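Uncharacterized protein (Bacteroides ovatus CL02T12C04, PDB 6PTM) probably hydrolyses carrageenan chains from their ends, as an exo-acting carrageenase of glycoside hydrolase family 42. Local coordinates at residues A85-D88 with E89-D93; E134-A137 with V138-E142; S343-G346 with P347-M350; I642-N645 with E646-K649. All coordinates share one frame; numbering follows the deposited sequence.

Contact 1: A85-D88 with E89-D93; sequences AKWD and ENNID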
ATOM      1  N   ALA A  85     -25.173   5.668 -17.145  1.00 19.30           N
ATOM      2  CA  ALA A  85     -25.622   4.772 -18.219  1.00 20.81           C
ATOM      3  C   ALA A  85     -26.394   5.594 -19.273  1.00 22.12           C
ATOM      4  O   ALA A  85     -26.210   5.322 -20.466  1.00 22.54           O
ATOM      5  CB  ALA A  85     -26.468   3.663 -17.672  1.00 22.18           C
ATOM      6  N   LYS A  86     -27.213   6.550 -18.847  1.00 22.33           N
ATOM      7  CA  LYS A  86     -27.978   7.443 -19.762  1.00 24.11           C
ATOM      8  C   LYS A  86     -26.974   8.275 -20.567  1.00 23.41           C
ATOM      9  O   LYS A  86     -27.110   8.350 -21.776  1.00 24.45           O
ATOM     10  CB  LYS A  86     -28.949   8.340 -18.978  1.00 27.47           C
ATOM     11  CG  LYS A  86     -29.968   9.088 -19.830  1.00 32.47           C
ATOM     12  CD  LYS A  86     -30.581   8.203 -20.902  1.00 34.89           C
ATOM     13  CE  LYS A  86     -32.054   8.419 -21.139  1.00 41.94           C
ATOM     14  NZ  LYS A  86     -32.720   7.105 -21.308  1.00 44.73           N
ATOM     15  N   TRP A  87     -25.969   8.859 -19.923  1.00 22.77           N
ATOM     16  CA  TRP A  87     -24.856   9.508 -20.653  1.00 22.55           C
ATOM     17  C   TRP A  87     -24.246   8.510 -21.632  1.00 23.26           C
ATOM     18  O   TRP A  87     -24.130   8.857 -22.815  1.00 24.02           O
ATOM     19  CB  TRP A  87     -23.797  10.078 -19.722  1.00 23.62           C
ATOM     20  CG  TRP A  87     -22.889  11.001 -20.458  1.00 22.64           C
ATOM     21  CD1 TRP A  87     -23.081  12.333 -20.667  1.00 23.10           C
ATOM     22  CD2 TRP A  87     -21.685  10.644 -21.159  1.00 23.49           C
ATOM     23  NE1 TRP A  87     -22.049  12.841 -21.411  1.00 22.95           N
ATOM     24  CE2 TRP A  87     -21.181  11.830 -21.734  1.00 23.71           C
ATOM     25  CE3 TRP A  87     -20.980   9.453 -21.339  1.00 24.35           C
ATOM     26  CZ2 TRP A  87     -19.995  11.857 -22.472  1.00 24.47           C
ATOM     27  CZ3 TRP A  87     -19.796   9.480 -22.040  1.00 25.80           C
ATOM     28  CH2 TRP A  87     -19.321  10.667 -22.613  1.00 25.70           C
ATOM     29  N   ASP A  88     -23.965   7.285 -21.205  1.00 20.37           N
ATOM     30  CA  ASP A  88     -23.283   6.324 -22.097  1.00 21.93           C
ATOM     31  C   ASP A  88     -24.184   6.068 -23.323  1.00 23.93           C
ATOM     32  O   ASP A  88     -23.673   6.002 -24.452  1.00 24.06           O
ATOM     33  CB  ASP A  88     -22.850   5.050 -21.359  1.00 22.94           C
ATOM     34  CG  ASP A  88     -21.816   5.270 -20.255  1.00 23.34           C
ATOM     35  OD1 ASP A  88     -20.982   6.182 -20.423  1.00 25.20           O
ATOM     36  OD2 ASP A  88     -21.844   4.519 -19.224  1.00 22.06           O
ATOM     37  N   GLU A  89     -25.471   5.874 -23.102  1.00 25.67           N
ATOM     38  CA  GLU A  89     -26.451   5.553 -24.171  1.00 28.64           C
ATOM     39  C   GLU A  89     -26.455   6.701 -25.187  1.00 28.60           C
ATOM     40  O   GLU A  89     -26.569   6.416 -26.353  1.00 25.84           O
ATOM     41  CB  GLU A  89     -27.824   5.329 -23.536  1.00 30.70           C
ATOM     42  CG  GLU A  89     -28.921   4.950 -24.506  1.00 35.57           C
ATOM     43  CD  GLU A  89     -30.293   5.176 -23.892  1.00 40.33           C
ATOM     44  OE1 GLU A  89     -30.471   4.949 -22.676  1.00 38.19           O
ATOM     45  OE2 GLU A  89     -31.175   5.633 -24.618  1.00 52.70           O
ATOM     46  N   ASN A  90     -26.287   7.952 -24.738  1.00 30.76           N
ATOM     47  CA  ASN A  90     -26.388   9.167 -25.598  1.00 30.69           C
ATOM     48  C   ASN A  90     -25.029   9.555 -26.186  1.00 30.70           C
ATOM     49  O   ASN A  90     -25.013  10.485 -27.010  1.00 33.30           O
ATOM     50  CB  ASN A  90     -26.955  10.370 -24.852  1.00 30.17           C
ATOM     51  CG  ASN A  90     -28.421  10.198 -24.544  1.00 32.49           C
ATOM     52  OD1 ASN A  90     -29.130   9.504 -25.265  1.00 34.35           O
ATOM     53  ND2 ASN A  90     -28.869  10.807 -23.462  1.00 31.28           N
ATOM     54  N   ASN A  91     -23.939   8.890 -25.815  1.00 27.11           N
ATOM     55  CA  ASN A  91     -22.579   9.310 -26.237  1.00 27.62           C
ATOM     56  C   ASN A  91     -21.796   8.067 -26.650  1.00 28.86           C
ATOM     57  O   ASN A  91     -20.646   7.936 -26.185  1.00 28.29           O
ATOM     58  CB  ASN A  91     -21.921  10.130 -25.124  1.00 28.57           C
ATOM     59  CG  ASN A  91     -22.625  11.450 -24.886  1.00 27.77           C
ATOM     60  OD1 ASN A  91     -22.288  12.444 -25.525  1.00 30.52           O
ATOM     61  ND2 ASN A  91     -23.603  11.475 -23.998  1.00 22.44           N
ATOM     62  N   ILE A  92     -22.397   7.180 -27.463  1.00 28.09           N
ATOM     63  CA  ILE A  92     -21.748   5.901 -27.887  1.00 30.46           C
ATOM     64  C   ILE A  92     -20.358   6.224 -28.461  1.00 30.52           C
ATOM     65  O   ILE A  92     -19.364   5.461 -28.181  1.00 29.02           O
ATOM     66  CB  ILE A  92     -22.576   5.100 -28.921  1.00 33.24           C
ATOM     67  CG1 ILE A  92     -24.017   4.765 -28.502  1.00 34.64           C
ATOM     68  CG2 ILE A  92     -21.805   3.839 -29.313  1.00 33.49           C
ATOM     69  CD1 ILE A  92     -24.175   4.235 -27.112  1.00 38.43           C
ATOM     70  N   ASP A  93     -20.298   7.270 -29.295  1.00 34.84           N
ATOM     71  CA  ASP A  93     -19.088   7.640 -30.083  1.00 34.78           C
ATOM     72  C   ASP A  93     -17.949   7.942 -29.101  1.00 30.64           C
ATOM     73  O   ASP A  93     -16.815   7.441 -29.293  1.00 30.03           O
ATOM     74  CB  ASP A  93     -19.385   8.827 -31.007  1.00 42.08           C
ATOM     75  CG  ASP A  93     -20.372   8.536 -32.144  1.00 53.11           C
ATOM     76  OD1 ASP A  93     -20.662   7.335 -32.424  1.00 47.34           O
ATOM     77  OD2 ASP A  93     -20.847   9.516 -32.758  1.00 55.62           O
TER

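Contact 2: E134-A137 with V138-E142; sequences ELEA and VMRGE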
ATOM      1  N   GLU A 134     -30.961  -9.159   0.999  1.00 20.26           N
ATOM      2  CA  GLU A 134     -30.257  -9.037   2.283  1.00 21.81           C
ATOM      3  C   GLU A 134     -31.167  -8.316   3.280  1.00 21.38           C
ATOM      4  O   GLU A 134     -31.366  -8.835   4.397  1.00 18.08           O
ATOM      5  CB  GLU A 134     -28.920  -8.301   2.179  1.00 23.26           C
ATOM      6  CG  GLU A 134     -28.222  -8.244   3.540  1.00 24.03           C
ATOM      7  CD  GLU A 134     -26.794  -7.735   3.546  1.00 25.63           C
ATOM      8  OE1 GLU A 134     -26.298  -7.439   2.468  1.00 25.00           O
ATOM      9  OE2 GLU A 134     -26.207  -7.575   4.656  1.00 32.25           O
ATOM     10  N   LEU A 135     -31.675  -7.139   2.932  1.00 22.24           N
ATOM     11  CA  LEU A 135     -32.475  -6.341   3.897  1.00 22.47           C
ATOM     12  C   LEU A 135     -33.749  -7.102   4.326  1.00 21.79           C
ATOM     13  O   LEU A 135     -34.094  -7.003   5.527  1.00 25.48           O
ATOM     14  CB  LEU A 135     -32.788  -4.985   3.266  1.00 23.51           C
ATOM     15  CG  LEU A 135     -33.360  -3.933   4.208  1.00 25.15           C
ATOM     16  CD1 LEU A 135     -32.526  -3.770   5.472  1.00 23.24           C
ATOM     17  CD2 LEU A 135     -33.503  -2.597   3.475  1.00 25.11           C
ATOM     18  N   GLU A 136     -34.418  -7.814   3.424  1.00 21.86           N
ATOM     19  CA  GLU A 136     -35.627  -8.602   3.794  0.50 23.09           C
ATOM     20  C   GLU A 136     -35.239  -9.671   4.825  1.00 23.51           C
ATOM     21  O   GLU A 136     -36.002  -9.834   5.780  1.00 24.18           O
ATOM     22  CB  GLU A 136     -36.282  -9.196   2.554  0.50 24.09           C
ATOM     23  CG  GLU A 136     -36.868  -8.138   1.634  0.50 25.08           C
ATOM     24  CD  GLU A 136     -38.385  -8.113   1.578  0.50 24.59           C
ATOM     25  OE1 GLU A 136     -39.020  -8.351   2.642  0.50 26.81           O
ATOM     26  OE2 GLU A 136     -38.917  -7.852   0.483  0.50 20.72           O
ATOM     27  N   ALA A 137     -34.081 -10.315   4.687  1.00 21.14           N
ATOM     28  CA  ALA A 137     -33.569 -11.289   5.669  1.00 19.96           C
ATOM     29  C   ALA A 137     -33.271 -10.592   6.997  1.00 20.41           C
ATOM     30  O   ALA A 137     -33.537 -11.191   8.060  1.00 21.99           O
ATOM     31  CB  ALA A 137     -32.348 -11.989   5.107  1.00 19.37           C
ATOM     32  N   VAL A 138     -32.640  -9.418   6.944  1.00 19.34           N
ATOM     33  CA  VAL A 138     -32.345  -8.634   8.165  1.00 20.26           C
ATOM     34  C   VAL A 138     -33.678  -8.261   8.841  1.00 21.64           C
ATOM     35  O   VAL A 138     -33.776  -8.417  10.064  1.00 20.98           O
ATOM     36  CB  VAL A 138     -31.488  -7.400   7.872  1.00 20.16           C
ATOM     37  CG1 VAL A 138     -31.415  -6.508   9.094  1.00 20.99           C
ATOM     38  CG2 VAL A 138     -30.085  -7.786   7.394  1.00 20.72           C
ATOM     39  N   MET A 139     -34.675  -7.818   8.092  1.00 21.36           N
ATOM     40  CA  MET A 139     -35.961  -7.390   8.698  1.00 23.38           C
ATOM     41  C   MET A 139     -36.654  -8.592   9.344  1.00 23.04           C
ATOM     42  O   MET A 139     -37.298  -8.393  10.347  1.00 24.55           O
ATOM     43  CB  MET A 139     -36.868  -6.722   7.671  1.00 24.84           C
ATOM     44  CG  MET A 139     -36.281  -5.426   7.180  1.00 25.81           C
ATOM     45  SD  MET A 139     -37.005  -4.943   5.623  1.00 31.89           S
ATOM     46  CE  MET A 139     -38.590  -4.374   6.247  1.00 28.59           C
ATOM     47  N   ARG A 140     -36.445  -9.805   8.849  1.00 23.86           N
ATOM     48  CA  ARG A 140     -37.090 -11.032   9.385  1.00 25.57           C
ATOM     49  C   ARG A 140     -36.269 -11.686  10.482  1.00 24.33           C
ATOM     50  O   ARG A 140     -36.616 -12.783  10.841  1.00 27.21           O
ATOM     51  CB  ARG A 140     -37.274 -12.061   8.274  1.00 26.99           C
ATOM     52  CG  ARG A 140     -38.301 -11.598   7.255  1.00 31.05           C
ATOM     53  CD  ARG A 140     -38.451 -12.509   6.047  1.00 33.39           C
ATOM     54  NE  ARG A 140     -39.114 -11.651   5.078  1.00 38.81           N
ATOM     55  CZ  ARG A 140     -40.439 -11.497   4.969  1.00 40.69           C
ATOM     56  NH1 ARG A 140     -41.266 -12.197   5.733  1.00 42.97           N
ATOM     57  NH2 ARG A 140     -40.935 -10.660   4.073  1.00 37.55           N
ATOM     58  N   GLY A 141     -35.155 -11.109  10.895  1.00 21.75           N
ATOM     59  CA  GLY A 141     -34.340 -11.674  11.977  1.00 21.32           C
ATOM     60  C   GLY A 141     -33.520 -12.866  11.536  1.00 22.53           C
ATOM     61  O   GLY A 141     -33.015 -13.551  12.429  1.00 22.91           O
ATOM     62  N   GLU A 142     -33.325 -13.085  10.229  1.00 21.19           N
ATOM     63  CA  GLU A 142     -32.641 -14.291   9.688  1.00 21.06           C
ATOM     64  C   GLU A 142     -31.127 -14.054   9.541  1.00 21.43           C
ATOM     65  O   GLU A 142     -30.411 -15.035   9.467  1.00 19.93           O
ATOM     66  CB  GLU A 142     -33.207 -14.669   8.325  1.00 23.11           C
ATOM     67  CG  GLU A 142     -34.640 -15.141   8.369  1.00 24.41           C
ATOM     68  CD  GLU A 142     -35.324 -15.098   7.005  1.00 29.22           C
ATOM     69  OE1 GLU A 142     -34.703 -14.603   6.012  1.00 25.89           O
ATOM     70  OE2 GLU A 142     -36.501 -15.514   6.935  1.00 34.97           O
TER

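Contact 3: S343-G346 with P347-M350; sequences SVDG and PRIM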
ATOM      1  N   SER A 343      38.174  15.351  -6.321  1.00 16.07           N
ATOM      2  CA  SER A 343      38.598  14.862  -7.658  1.00 18.56           C
ATOM      3  C   SER A 343      37.744  13.676  -8.105  1.00 18.35           C
ATOM      4  O   SER A 343      37.803  13.346  -9.241  1.00 15.82           O
ATOM      5  CB  SER A 343      40.044  14.509  -7.686  1.00 18.74           C
ATOM      6  OG  SER A 343      40.796  15.638  -7.243  1.00 21.04           O
ATOM      7  N   VAL A 344      36.927  13.076  -7.248  1.00 17.53           N
ATOM      8  CA  VAL A 344      36.097  11.946  -7.739  1.00 17.50           C
ATOM      9  C   VAL A 344      35.272  12.472  -8.910  1.00 17.73           C
ATOM     10  O   VAL A 344      34.693  13.589  -8.783  1.00 14.45           O
ATOM     11  CB  VAL A 344      35.237  11.356  -6.620  1.00 17.17           C
ATOM     12  CG1 VAL A 344      34.338  10.235  -7.134  1.00 17.01           C
ATOM     13  CG2 VAL A 344      36.129  10.882  -5.487  1.00 18.00           C
ATOM     14  N   ASP A 345      35.258  11.743 -10.032  1.00 18.58           N
ATOM     15  CA  ASP A 345      34.635  12.267 -11.279  1.00 21.45           C
ATOM     16  C   ASP A 345      34.198  11.105 -12.167  1.00 20.57           C
ATOM     17  O   ASP A 345      34.387  11.207 -13.372  1.00 22.51           O
ATOM     18  CB  ASP A 345      35.565  13.260 -11.999  1.00 23.87           C
ATOM     19  CG  ASP A 345      34.815  14.331 -12.780  1.00 26.99           C
ATOM     20  OD1 ASP A 345      33.632  14.582 -12.476  1.00 27.67           O
ATOM     21  OD2 ASP A 345      35.418  14.928 -13.663  1.00 29.09           O
ATOM     22  N   GLY A 346      33.581  10.086 -11.571  1.00 19.09           N
ATOM     23  CA  GLY A 346      32.920   8.975 -12.278  1.00 18.18           C
ATOM     24  C   GLY A 346      31.647   9.405 -13.006  1.00 17.51           C
ATOM     25  O   GLY A 346      31.232  10.558 -13.014  1.00 16.82           O
ATOM     26  N   PRO A 347      31.028   8.444 -13.713  1.00 18.36           N
ATOM     27  CA  PRO A 347      29.828   8.707 -14.480  1.00 17.66           C
ATOM     28  C   PRO A 347      28.664   9.149 -13.580  1.00 15.64           C
ATOM     29  O   PRO A 347      28.571   8.730 -12.412  1.00 15.04           O
ATOM     30  CB  PRO A 347      29.497   7.385 -15.201  1.00 18.85           C
ATOM     31  CG  PRO A 347      30.515   6.348 -14.711  1.00 20.02           C
ATOM     32  CD  PRO A 347      31.543   7.074 -13.870  1.00 18.80           C
ATOM     33  N   ARG A 348      27.850  10.038 -14.124  1.00 14.81           N
ATOM     34  CA  ARG A 348      26.625  10.590 -13.478  1.00 17.11           C
ATOM     35  C   ARG A 348      25.415   9.652 -13.660  1.00 17.28           C
ATOM     36  O   ARG A 348      24.339   9.985 -13.198  1.00 17.19           O
ATOM     37  CB  ARG A 348      26.295  11.956 -14.076  1.00 17.27           C
ATOM     38  CG  ARG A 348      27.028  13.110 -13.399  1.00 18.72           C
ATOM     39  CD  ARG A 348      28.528  12.927 -13.305  1.00 18.00           C
ATOM     40  NE  ARG A 348      29.192  14.197 -13.047  1.00 17.48           N
ATOM     41  CZ  ARG A 348      30.485  14.336 -12.795  1.00 17.41           C
ATOM     42  NH1 ARG A 348      31.274  13.283 -12.712  1.00 16.62           N
ATOM     43  NH2 ARG A 348      30.982  15.548 -12.598  1.00 19.72           N
ATOM     44  N   ILE A 349      25.583   8.532 -14.344  1.00 16.54           N
ATOM     45  CA  ILE A 349      24.547   7.485 -14.537  1.00 15.55           C
ATOM     46  C   ILE A 349      25.281   6.145 -14.515  1.00 16.19           C
ATOM     47  O   ILE A 349      26.444   6.129 -14.941  1.00 16.35           O
ATOM     48  CB  ILE A 349      23.785   7.749 -15.851  1.00 16.54           C
ATOM     49  CG1 ILE A 349      22.494   6.929 -15.906  1.00 18.60           C
ATOM     50  CG2 ILE A 349      24.681   7.489 -17.071  1.00 16.46           C
ATOM     51  CD1 ILE A 349      21.474   7.481 -16.861  1.00 19.82           C
ATOM     52  N   MET A 350      24.643   5.092 -13.994  1.00 14.91           N
ATOM     53  CA  MET A 350      25.238   3.773 -13.853  1.00 16.77           C
ATOM     54  C   MET A 350      24.850   2.915 -15.072  1.00 17.39           C
ATOM     55  O   MET A 350      23.823   3.196 -15.763  1.00 16.24           O
ATOM     56  CB  MET A 350      24.769   3.088 -12.570  1.00 17.57           C
ATOM     57  CG  MET A 350      25.277   3.750 -11.301  1.00 18.90           C
ATOM     58  SD  MET A 350      27.042   3.571 -11.118  1.00 21.03           S
ATOM     59  CE  MET A 350      27.540   5.169 -11.740  1.00 20.98           C
TER

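Contact 4: I642-N645 with E646-K649; sequences IIDN and ESFK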
ATOM      1  N   ILE A 642      17.996 -18.241  12.640  1.00 23.29           N
ATOM      2  CA  ILE A 642      17.983 -19.397  11.707  1.00 21.53           C
ATOM      3  C   ILE A 642      18.568 -18.895  10.405  1.00 20.88           C
ATOM      4  O   ILE A 642      17.983 -17.985   9.808  1.00 20.39           O
ATOM      5  CB  ILE A 642      16.575 -19.998  11.537  1.00 22.22           C
ATOM      6  CG1 ILE A 642      15.989 -20.463  12.872  1.00 22.09           C
ATOM      7  CG2 ILE A 642      16.610 -21.132  10.523  1.00 23.82           C
ATOM      8  CD1 ILE A 642      14.495 -20.545  12.871  1.00 24.29           C
ATOM      9  N   ILE A 643      19.703 -19.451  10.011  1.00 20.75           N
ATOM     10  CA  ILE A 643      20.513 -18.910   8.889  1.00 22.94           C
ATOM     11  C   ILE A 643      20.881 -20.061   7.969  1.00 23.79           C
ATOM     12  O   ILE A 643      21.078 -21.199   8.494  1.00 21.81           O
ATOM     13  CB  ILE A 643      21.744 -18.125   9.384  1.00 24.65           C
ATOM     14  CG1 ILE A 643      22.453 -17.387   8.246  1.00 25.30           C
ATOM     15  CG2 ILE A 643      22.720 -18.999  10.157  1.00 26.87           C
ATOM     16  CD1 ILE A 643      23.317 -16.254   8.728  1.00 24.62           C
ATOM     17  N   ASP A 644      20.912 -19.775   6.666  1.00 21.32           N
ATOM     18  CA  ASP A 644      21.285 -20.776   5.639  1.00 21.98           C
ATOM     19  C   ASP A 644      22.812 -20.774   5.513  1.00 23.41           C
ATOM     20  O   ASP A 644      23.463 -20.112   6.319  1.00 24.96           O
ATOM     21  CB  ASP A 644      20.520 -20.595   4.331  1.00 20.87           C
ATOM     22  CG  ASP A 644      20.805 -19.322   3.566  1.00 22.41           C
ATOM     23  OD1 ASP A 644      21.727 -18.621   3.954  1.00 25.62           O
ATOM     24  OD2 ASP A 644      20.077 -19.038   2.587  1.00 22.41           O
ATOM     25  N   ASN A 645      23.355 -21.539   4.575  1.00 25.77           N
ATOM     26  CA  ASN A 645      24.827 -21.686   4.399  1.00 27.49           C
ATOM     27  C   ASN A 645      25.362 -20.523   3.557  1.00 28.62           C
ATOM     28  O   ASN A 645      26.551 -20.268   3.616  1.00 34.25           O
ATOM     29  CB  ASN A 645      25.178 -23.052   3.803  1.00 29.03           C
ATOM     30  CG  ASN A 645      24.926 -24.172   4.788  1.00 30.71           C
ATOM     31  OD1 ASN A 645      24.153 -25.081   4.502  1.00 39.14           O
ATOM     32  ND2 ASN A 645      25.512 -24.072   5.965  1.00 29.60           N
ATOM     33  N   GLU A 646      24.500 -19.795   2.860  1.00 29.62           N
ATOM     34  CA  GLU A 646      24.925 -18.800   1.853  1.00 30.86           C
ATOM     35  C   GLU A 646      24.973 -17.387   2.456  1.00 29.13           C
ATOM     36  O   GLU A 646      25.587 -16.534   1.830  1.00 32.25           O
ATOM     37  CB  GLU A 646      23.969 -18.784   0.659  1.00 36.73           C
ATOM     38  CG  GLU A 646      23.591 -20.149   0.110  1.00 43.03           C
ATOM     39  CD  GLU A 646      22.627 -20.010  -1.056  1.00 45.27           C
ATOM     40  OE1 GLU A 646      22.893 -19.171  -1.916  1.00 54.10           O
ATOM     41  OE2 GLU A 646      21.586 -20.682  -1.074  1.00 45.17           O
ATOM     42  N   SER A 647      24.402 -17.125   3.634  1.00 23.56           N
ATOM     43  CA  SER A 647      24.181 -15.732   4.096  1.00 20.59           C
ATOM     44  C   SER A 647      25.371 -15.155   4.887  1.00 22.38           C
ATOM     45  O   SER A 647      26.167 -15.907   5.471  1.00 21.42           O
ATOM     46  CB  SER A 647      22.894 -15.658   4.831  1.00 17.95           C
ATOM     47  OG  SER A 647      21.842 -15.885   3.914  1.00 16.99           O
ATOM     48  N   PHE A 648      25.495 -13.827   4.917  1.00 20.49           N
ATOM     49  CA  PHE A 648      26.463 -13.114   5.785  1.00 20.49           C
ATOM     50  C   PHE A 648      27.896 -13.581   5.505  1.00 22.13           C
ATOM     51  O   PHE A 648      28.622 -13.730   6.452  1.00 21.51           O
ATOM     52  CB  PHE A 648      26.088 -13.350   7.251  1.00 20.62           C
ATOM     53  CG  PHE A 648      24.854 -12.619   7.726  1.00 20.21           C
ATOM     54  CD1 PHE A 648      24.052 -11.882   6.860  1.00 18.04           C
ATOM     55  CD2 PHE A 648      24.500 -12.659   9.066  1.00 19.95           C
ATOM     56  CE1 PHE A 648      22.944 -11.193   7.336  1.00 18.89           C
ATOM     57  CE2 PHE A 648      23.396 -11.963   9.534  1.00 20.63           C
ATOM     58  CZ  PHE A 648      22.632 -11.211   8.677  1.00 19.01           C
ATOM     59  N   LYS A 649      28.294 -13.708   4.241  1.00 23.87           N
ATOM     60  CA  LYS A 649      29.663 -14.130   3.808  1.00 24.67           C
ATOM     61  C   LYS A 649      30.541 -12.920   3.509  1.00 24.13           C
ATOM     62  O   LYS A 649      31.731 -13.007   3.773  1.00 23.49           O
ATOM     63  CB  LYS A 649      29.618 -14.929   2.506  1.00 27.38           C
ATOM     64  CG  LYS A 649      28.820 -16.215   2.583  1.00 32.37           C
ATOM     65  CD  LYS A 649      29.226 -17.069   3.754  1.00 32.10           C
ATOM     66  CE  LYS A 649      28.894 -18.525   3.523  1.00 35.43           C
ATOM     67  NZ  LYS A 649      28.882 -19.268   4.802  1.00 38.03           N
TER
HETATM   68  O   HOH W   1      20.102 -21.035   1.085  1.00 26.36           O

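Contact 1: A85-D88 with E89-D93
W87 and N91 meet where helix 69-90 ends and the chain turns into helix 92-100, and the backbone around them is a helix-to-helix junction. E89 N bonds to A85 O (2.8 Å) and N90 N, at greater length, to K86 O. N90 N also makes a weak bond to W87 O. N91, at the N-cap position of the next helix, then leaves helical angles, and its N bonds to D88 O at 3.2 Å.

The N91 side chain turns back instead of capping the helix that follows. Its amide lies over one face of the W87 indole, the two planes only 11° apart, while CB sits almost on the normal of the six-membered ring, 3.6 Å from its centroid, in a CH-pi contact. W87 holds CG anti to its backbone N (chi1 -166°), which swings the indole forward along the chain to meet that amide. K86 and E89 run side by side, pointing the same way; their mutual NZ to OE1 salt bridge is weak, and the stronger partners are E44 for K86 and R121 for E89. D88 turns to R511 and N95. The N91 amide is held in position by a nearly straight bond (169°) from ND2 to W87 O, 2.9 Å long and in the amide plane.

Contact 2: E134-A137 with V138-E142
A137 O receives the N-H of E142 at 2.9 Å, a bond reaching past the last turn of helix 109-139. The same oxygen takes a weak bond from R140 N, whose other acceptor is E136 O at 3.1 Å. Earlier in the turn the helical pattern is regular: V138 N reaches E134 O, and M139 N reaches L135 O at 2.8 Å. G141 N turns back to V138 O (3.1 Å). Together with the bond from E142 N and the positive phi of G141 (76°), this closes the helix in a Schellman motif, so the carbonyls of V138 and A137 are both engaged as the chain leaves the helix.

E136 and R140 lie side by side, pointing the same way. R140 keeps an extended chain from CG to NE, and in one of the two conformers of E136 its NH2 makes a weak salt bridge to E136 OE1 at the guanidinium edge, a bond that is therefore doubtful. E134 is paired elsewhere: K70 takes OE1, and R145 forms a long, weak ion pair with OE2. On the side facing helix 44-63, M139 SD lies 4.0 Å from L135 CG, and both side chains rest on L57.

Contact 3: S343-G346 with P347-M350
D345 and R348 face each other across the G346-P347 peptide in a chain section without regular helix or strand, where the arginine side chain folds back over the backbone that precedes it. R348 has CG anti to the carbonyl carbon and bends at chi2 (52°); from there the chain runs extended through chi3, returning the guanidinium to G346 and D345. Its two terminal nitrogens grip a single carboxylate oxygen: NH1 lies 2.7 Å from D345 OD1, and NH2 lies 2.8 Å from the same atom. Both bonds leave close to the guanidinium plane, but the carboxylate is turned 57° from it. NH2 meets OD1 nearly in line with its C-O bond, whereas NH1 comes from above the carboxylate plane.

NH1 also donates to G346 O at 2.7 Å, in the carbonyl plane and almost in the guanidinium plane. NH1 thus bonds both the D345 carboxylate and the G346 carbonyl, and the rotation of the guanidinium is fixed by three bonds. The charge of R348 is shared further, since NH2 also forms a salt bridge with E310 and the group makes a cation-pi contact with Y313.

Within the beta-galactosidase family region, the loop joins helix 327-334 to helix 358-385: V344 packs on helices 310-324 and 327-334, while P347 and M350 lie against helix 358-385.

Contact 4: I642-N645 with E646-K649
D644 and S647 meet through one carboxylate oxygen: S647 OG donates to D644 OD1 at 2.7 Å, from the syn side and somewhat out of the carboxylate plane. The backbone N of E646 reaches the same OD1 at 3.2 Å from the opposite face, 68° out of plane, so the oxygen is held between two donors. D644 CG sits between its backbone N and carbonyl carbon (chi1 66°), which turns the carboxylate forward over the start of the loop.

Strand 640-643 ends here, in the parallel sheet where it lies between strands 614-617 and 667-670, and the bond from E646 N to D644 OD1 forms an Asx turn directly after the strand. A water donates to both D644 OD2 and E646 OE2, bridging two like charges 4.3 Å apart. K619 probably eases their repulsion through a salt bridge to E646 and a backbone N-H to D644.

On the apolar side, I643 extends CD1 obliquely toward the F648 ring, 3.8 Å from CD2, and its CG1 rests on S647 CB. V617 touches all three residues. K649 curls back beside the turn, and its NZ makes a weak 2.8 Å bond to N645 O.

How the contacts relate
The four contacts are separate local features of one chain, and none touches another. Contacts 1 and 2 both belong to the N-terminal helices: contact 1 at the junction of helices 69-90 and 92-100, contact 2 at the far end of helix 109-139, with centres 37 Å apart. R121 of that long helix pairs with E89, which ties contact 1 to the helix that contact 2 terminates. Contacts 3 and 4 are the closest pair by centres, 34 Å apart, yet their nearest atoms remain about 22 Å from each other. Contacts 2 and 3 lie on opposite sides of the chain's centre, 70 Å between centres. The centre of each contact is 30 Å or more from the centre of the chain.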